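Local coordinates for uncharacterized protein (Legionella pneumophila subsp. pneumophila, PDB 5T2X) that is of unknown function, a mainly helical single-chain protein with no beta strand that belongs to the DUF5630 family, at residues Ser139-Ala142 and Tyr143-Lys147; Met148-Asn151 and Asp152-Leu155. One frame throughout, in Å; residues are numbered along the deposited sequence.

Contact 1: residues Ser139-Ala142 and Tyr143-Lys147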
loop_
_atom_site.group_PDB
_atom_site.type_symbol
_atom_site.label_atom_id
_atom_site.label_comp_id
_atom_site.label_asym_id
_atom_site.label_seq_id
_atom_site.Cartn_x
_atom_site.Cartn_y
_atom_site.Cartn_z
ATOM N N SER A 139 -8.382 -5.449 2.654
ATOM C CA SER A 139 -8.759 -5.605 4.056
ATOM C C SER A 139 -10.248 -5.360 4.261
ATOM O O SER A 139 -10.869 -6.010 5.108
ATOM C CB SER A 139 -7.937 -4.666 4.941
ATOM O OG SER A 139 -8.231 -3.309 4.663
ATOM N N THR A 140 -10.835 -4.434 3.499
ATOM C CA THR A 140 -12.284 -4.264 3.533
ATOM C C THR A 140 -12.991 -5.503 2.996
ATOM O O THR A 140 -13.998 -5.947 3.562
ATOM C CB THR A 140 -12.688 -3.026 2.733
ATOM O OG1 THR A 140 -12.120 -1.858 3.338
ATOM C CG2 THR A 140 -14.205 -2.885 2.691
ATOM N N TRP A 141 -12.468 -6.079 1.911
ATOM C CA TRP A 141 -13.053 -7.291 1.345
ATOM C C TRP A 141 -13.035 -8.435 2.350
ATOM O O TRP A 141 -14.039 -9.130 2.537
ATOM C CB TRP A 141 -12.302 -7.676 0.070
ATOM C CG TRP A 141 -12.533 -9.084 -0.385
ATOM C CD1 TRP A 141 -13.652 -9.578 -0.990
ATOM C CD2 TRP A 141 -11.610 -10.177 -0.296
ATOM N NE1 TRP A 141 -13.487 -10.912 -1.272
ATOM C CE2 TRP A 141 -12.241 -11.304 -0.857
ATOM C CE3 TRP A 141 -10.312 -10.311 0.208
ATOM C CZ2 TRP A 141 -11.621 -12.550 -0.927
ATOM C CZ3 TRP A 141 -9.697 -11.549 0.138
ATOM C CH2 TRP A 141 -10.351 -12.652 -0.425
ATOM N N ALA A 142 -11.895 -8.644 3.014
ATOM C CA ALA A 142 -11.806 -9.731 3.979
ATOM C C ALA A 142 -12.628 -9.444 5.228
ATOM O O ALA A 142 -13.141 -10.377 5.857
ATOM C CB ALA A 142 -10.345 -9.990 4.345
ATOM N N TYR A 143 -12.777 -8.169 5.596
ATOM C CA TYR A 143 -13.569 -7.838 6.777
ATOM C C TYR A 143 -15.047 -8.124 6.547
ATOM O O TYR A 143 -15.729 -8.642 7.439
ATOM C CB TYR A 143 -13.364 -6.375 7.165
ATOM C CG TYR A 143 -14.194 -5.958 8.358
ATOM C CD1 TYR A 143 -13.843 -6.353 9.642
ATOM C CD2 TYR A 143 -15.334 -5.180 8.201
ATOM C CE1 TYR A 143 -14.598 -5.982 10.738
ATOM C CE2 TYR A 143 -16.096 -4.800 9.293
ATOM C CZ TYR A 143 -15.724 -5.204 10.558
ATOM O OH TYR A 143 -16.474 -4.833 11.649
ATOM N N GLU A 144 -15.561 -7.788 5.363
ATOM C CA GLU A 144 -16.957 -8.086 5.060
ATOM C C GLU A 144 -17.194 -9.589 4.981
ATOM O O GLU A 144 -18.264 -10.072 5.368
ATOM C CB GLU A 144 -17.371 -7.400 3.758
ATOM C CG GLU A 144 -17.341 -5.879 3.824
ATOM C CD GLU A 144 -18.297 -5.314 4.864
ATOM O OE1 GLU A 144 -19.353 -5.936 5.111
ATOM O OE2 GLU A 144 -17.989 -4.248 5.437
ATOM N N LYS A 145 -16.210 -10.341 4.481
ATOM C CA LYS A 145 -16.294 -11.798 4.524
ATOM C C LYS A 145 -16.355 -12.292 5.964
ATOM O O LYS A 145 -17.163 -13.164 6.303
ATOM C CB LYS A 145 -15.096 -12.417 3.801
ATOM C CG LYS A 145 -15.055 -12.169 2.304
ATOM C CD LYS A 145 -15.854 -13.211 1.552
ATOM C CE LYS A 145 -15.791 -12.979 0.053
ATOM N NZ LYS A 145 -16.578 -13.994 -0.699
ATOM N N TYR A 146 -15.497 -11.742 6.824
ATOM C CA TYR A 146 -15.511 -12.115 8.233
ATOM C C TYR A 146 -16.814 -11.691 8.898
ATOM O O TYR A 146 -17.376 -12.435 9.711
ATOM C CB TYR A 146 -14.307 -11.493 8.942
ATOM C CG TYR A 146 -14.312 -11.637 10.446
ATOM C CD1 TYR A 146 -14.293 -12.889 11.044
ATOM C CD2 TYR A 146 -14.313 -10.518 11.269
ATOM C CE1 TYR A 146 -14.290 -13.024 12.419
ATOM C CE2 TYR A 146 -14.310 -10.642 12.643
ATOM C CZ TYR A 146 -14.297 -11.897 13.213
ATOM O OH TYR A 146 -14.292 -12.025 14.580
ATOM N N LYS A 147 -17.318 -10.506 8.548
ATOM C CA LYS A 147 -18.531 -9.994 9.176
ATOM C C LYS A 147 -19.751 -10.847 8.845
ATOM O O LYS A 147 -20.650 -10.986 9.681
ATOM C CB LYS A 147 -18.762 -8.545 8.749
ATOM C CG LYS A 147 -19.927 -7.856 9.439
ATOM C CD LYS A 147 -20.058 -6.417 8.964
ATOM C CE LYS A 147 -21.210 -5.706 9.653
ATOM N NZ LYS A 147 -21.363 -4.310 9.160
#
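Trp141 and Lys145 carry this contact between neighbouring turns of one alpha helix, the one running from 132 to 147, and they illustrate how an i to i+4 spacing lets an aliphatic lysine chain lie against an indole. Four successive backbone bonds set the spacing, among them Lys145 N to Trp141 O at 3.2 Å, with an N-H...O angle of 160°. In Trp141 a chi1 of 163° sets CG beside the carbonyl carbon, and chi2 turns the NE1 side of the ring toward Lys145. Lys145 starts the other way, CG anti to its own carbonyl carbon, then bends at chi2 (-86°) and runs extended to NZ, so that lysine chain and indole cross obliquely. Lys145 CG stands 4.1 Å above the plane of the Trp141 ring, offset toward its rim, and lies 3.2 Å from Trp141 O. Elsewhere the ring of Phe115 meets the indole at an inclined angle.

On another side of the helix Tyr143 sends its ring out toward helix 169-185, where its OH is hydrogen-bonded to Asn182 O. Glu144 leans back only as far as CG, 3.4 Å from Thr140 O, before its chain bends outward at chi2. Further out along the lysine, CE approaches the indole nitrogen, with Lys145 CE 3.4 Å from Trp141 NE1.

Contact 2: residues Met148-Asn151 and Asp152-Leu155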
loop_
_atom_site.group_PDB
_atom_site.type_symbol
_atom_site.label_atom_id
_atom_site.label_comp_id
_atom_site.label_asym_id
_atom_site.label_seq_id
_atom_site.Cartn_x
_atom_site.Cartn_y
_atom_site.Cartn_z
HETATM N N MSE A 148 -19.801 -11.430 7.650
HETATM C CA MSE A 148 -20.970 -12.208 7.255
HETATM C C MSE A 148 -20.889 -13.662 7.723
HETATM O O MSE A 148 -21.787 -14.455 7.438
HETATM C CB MSE A 148 -21.169 -12.156 5.737
HETATM C CG MSE A 148 -20.180 -12.972 4.927
HETATM SE SE MSE A 148 -20.659 -12.995 3.031
HETATM C CE MSE A 148 -19.184 -14.068 2.357
ATOM N N GLY A 149 -19.819 -14.016 8.435
ATOM C CA GLY A 149 -19.775 -15.310 9.090
ATOM C C GLY A 149 -18.540 -16.163 8.873
ATOM O O GLY A 149 -18.360 -17.169 9.567
ATOM N N LEU A 150 -17.685 -15.795 7.921
ATOM C CA LEU A 150 -16.487 -16.583 7.628
ATOM C C LEU A 150 -15.390 -16.179 8.608
ATOM O O LEU A 150 -14.696 -15.180 8.409
ATOM C CB LEU A 150 -16.057 -16.385 6.180
ATOM C CG LEU A 150 -17.117 -16.753 5.137
ATOM C CD1 LEU A 150 -16.560 -16.642 3.724
ATOM C CD2 LEU A 150 -17.661 -18.150 5.391
ATOM N N ASN A 151 -15.219 -16.981 9.663
ATOM C CA ASN A 151 -14.404 -16.575 10.806
ATOM C C ASN A 151 -12.946 -16.353 10.416
ATOM O O ASN A 151 -12.326 -15.367 10.833
ATOM C CB ASN A 151 -14.500 -17.623 11.914
ATOM C CG ASN A 151 -15.891 -17.723 12.502
ATOM O OD1 ASN A 151 -16.807 -18.258 11.877
ATOM N ND2 ASN A 151 -16.057 -17.213 13.716
ATOM N N ASP A 152 -12.375 -17.263 9.628
ATOM C CA ASP A 152 -10.941 -17.197 9.367
ATOM C C ASP A 152 -10.552 -16.069 8.419
ATOM O O ASP A 152 -9.355 -15.888 8.169
ATOM C CB ASP A 152 -10.442 -18.540 8.827
ATOM C CG ASP A 152 -11.111 -18.937 7.526
ATOM O OD1 ASP A 152 -12.122 -18.308 7.152
ATOM O OD2 ASP A 152 -10.627 -19.892 6.882
ATOM N N TYR A 153 -11.511 -15.307 7.892
ATOM C CA TYR A 153 -11.172 -14.154 7.068
ATOM C C TYR A 153 -10.723 -12.953 7.887
ATOM O O TYR A 153 -10.170 -12.008 7.314
ATOM C CB TYR A 153 -12.357 -13.765 6.181
ATOM C CG TYR A 153 -12.366 -14.482 4.851
ATOM C CD1 TYR A 153 -12.920 -15.749 4.728
ATOM C CD2 TYR A 153 -11.813 -13.895 3.721
ATOM C CE1 TYR A 153 -12.928 -16.410 3.514
ATOM C CE2 TYR A 153 -11.818 -14.548 2.502
ATOM C CZ TYR A 153 -12.376 -15.805 2.405
ATOM O OH TYR A 153 -12.383 -16.461 1.196
ATOM N N SER A 154 -10.947 -12.962 9.203
ATOM C CA SER A 154 -10.359 -11.929 10.047
ATOM C C SER A 154 -8.840 -12.001 10.014
ATOM O O SER A 154 -8.164 -10.986 10.220
ATOM C CB SER A 154 -10.870 -12.061 11.482
ATOM O OG SER A 154 -10.471 -13.295 12.052
ATOM N N LEU A 155 -8.291 -13.190 9.753
ATOM C CA LEU A 155 -6.845 -13.334 9.621
ATOM C C LEU A 155 -6.324 -12.554 8.422
ATOM O O LEU A 155 -5.297 -11.872 8.514
ATOM C CB LEU A 155 -6.476 -14.813 9.496
ATOM C CG LEU A 155 -6.335 -15.681 10.751
ATOM C CD1 LEU A 155 -7.565 -15.623 11.641
ATOM C CD2 LEU A 155 -6.048 -17.116 10.341
#
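A type I beta turn from Leu150 to Tyr153 folds the backbone round, closed by Tyr153 N on Leu150 O at 3.2 Å. The turn brings the side chains at its two ends together. Leu150 and Tyr153 lie side by side and point the same way, the leucine meeting the CD1 and CE1 atoms of the tyrosine ring obliquely: Leu150 CB is 3.5 Å from Tyr153 CD1, and Leu150 CD1 is 3.6 Å from Tyr153 CE1. In the leucine, CG lies anti to the carbonyl carbon and the extended chi2 carries CD1 along the tyrosine. Lys145, from the preceding helix, touches both residues, and the apolar pair thus sits against the end of that helix.

One residue further on, Asn151 O is gripped twice by Ser154. The hydroxyl donates to it over 3.0 Å, arriving nearly along the C=O axis at a C=O...OG angle of 170°, whereas Ser154 N reaches the same oxygen over 3.2 Å from above the carbonyl plane. A chi1 of 63° sets OG between the backbone N and the carbonyl carbon of Ser154, which lets hydroxyl and amide converge on a single acceptor.

Before the turn, Gly149 ends the preceding helix with a positive phi of 130° and two bonds back into its last turn. This is a Schellman motif followed directly by a type I turn, a compact link between consecutive helices in a helical hairpin.

How the contacts relate
Contact 1 closes before contact 2 opens, and their centres lie only 7 Å apart on the same side of the chain's centre. Contact 1 belongs to the final turns of helix 132-147; contact 2 is the loop that follows, together with the start of helix 153-167. The two are stitched by a probable hydrogen bond from Leu150 N to Lys145 O, 3.1 Å long, and by packing of Tyr146 CD1 on Ser154 CB at 3.5 Å. Ala142 and Tyr143 also touch Thr157, extending the packing along the second helix. Contacts 1 and 2 together form one end of a helix-loop-helix unit within the DUF5630 range, where the chain reverses direction near the surface of an all-helical fold.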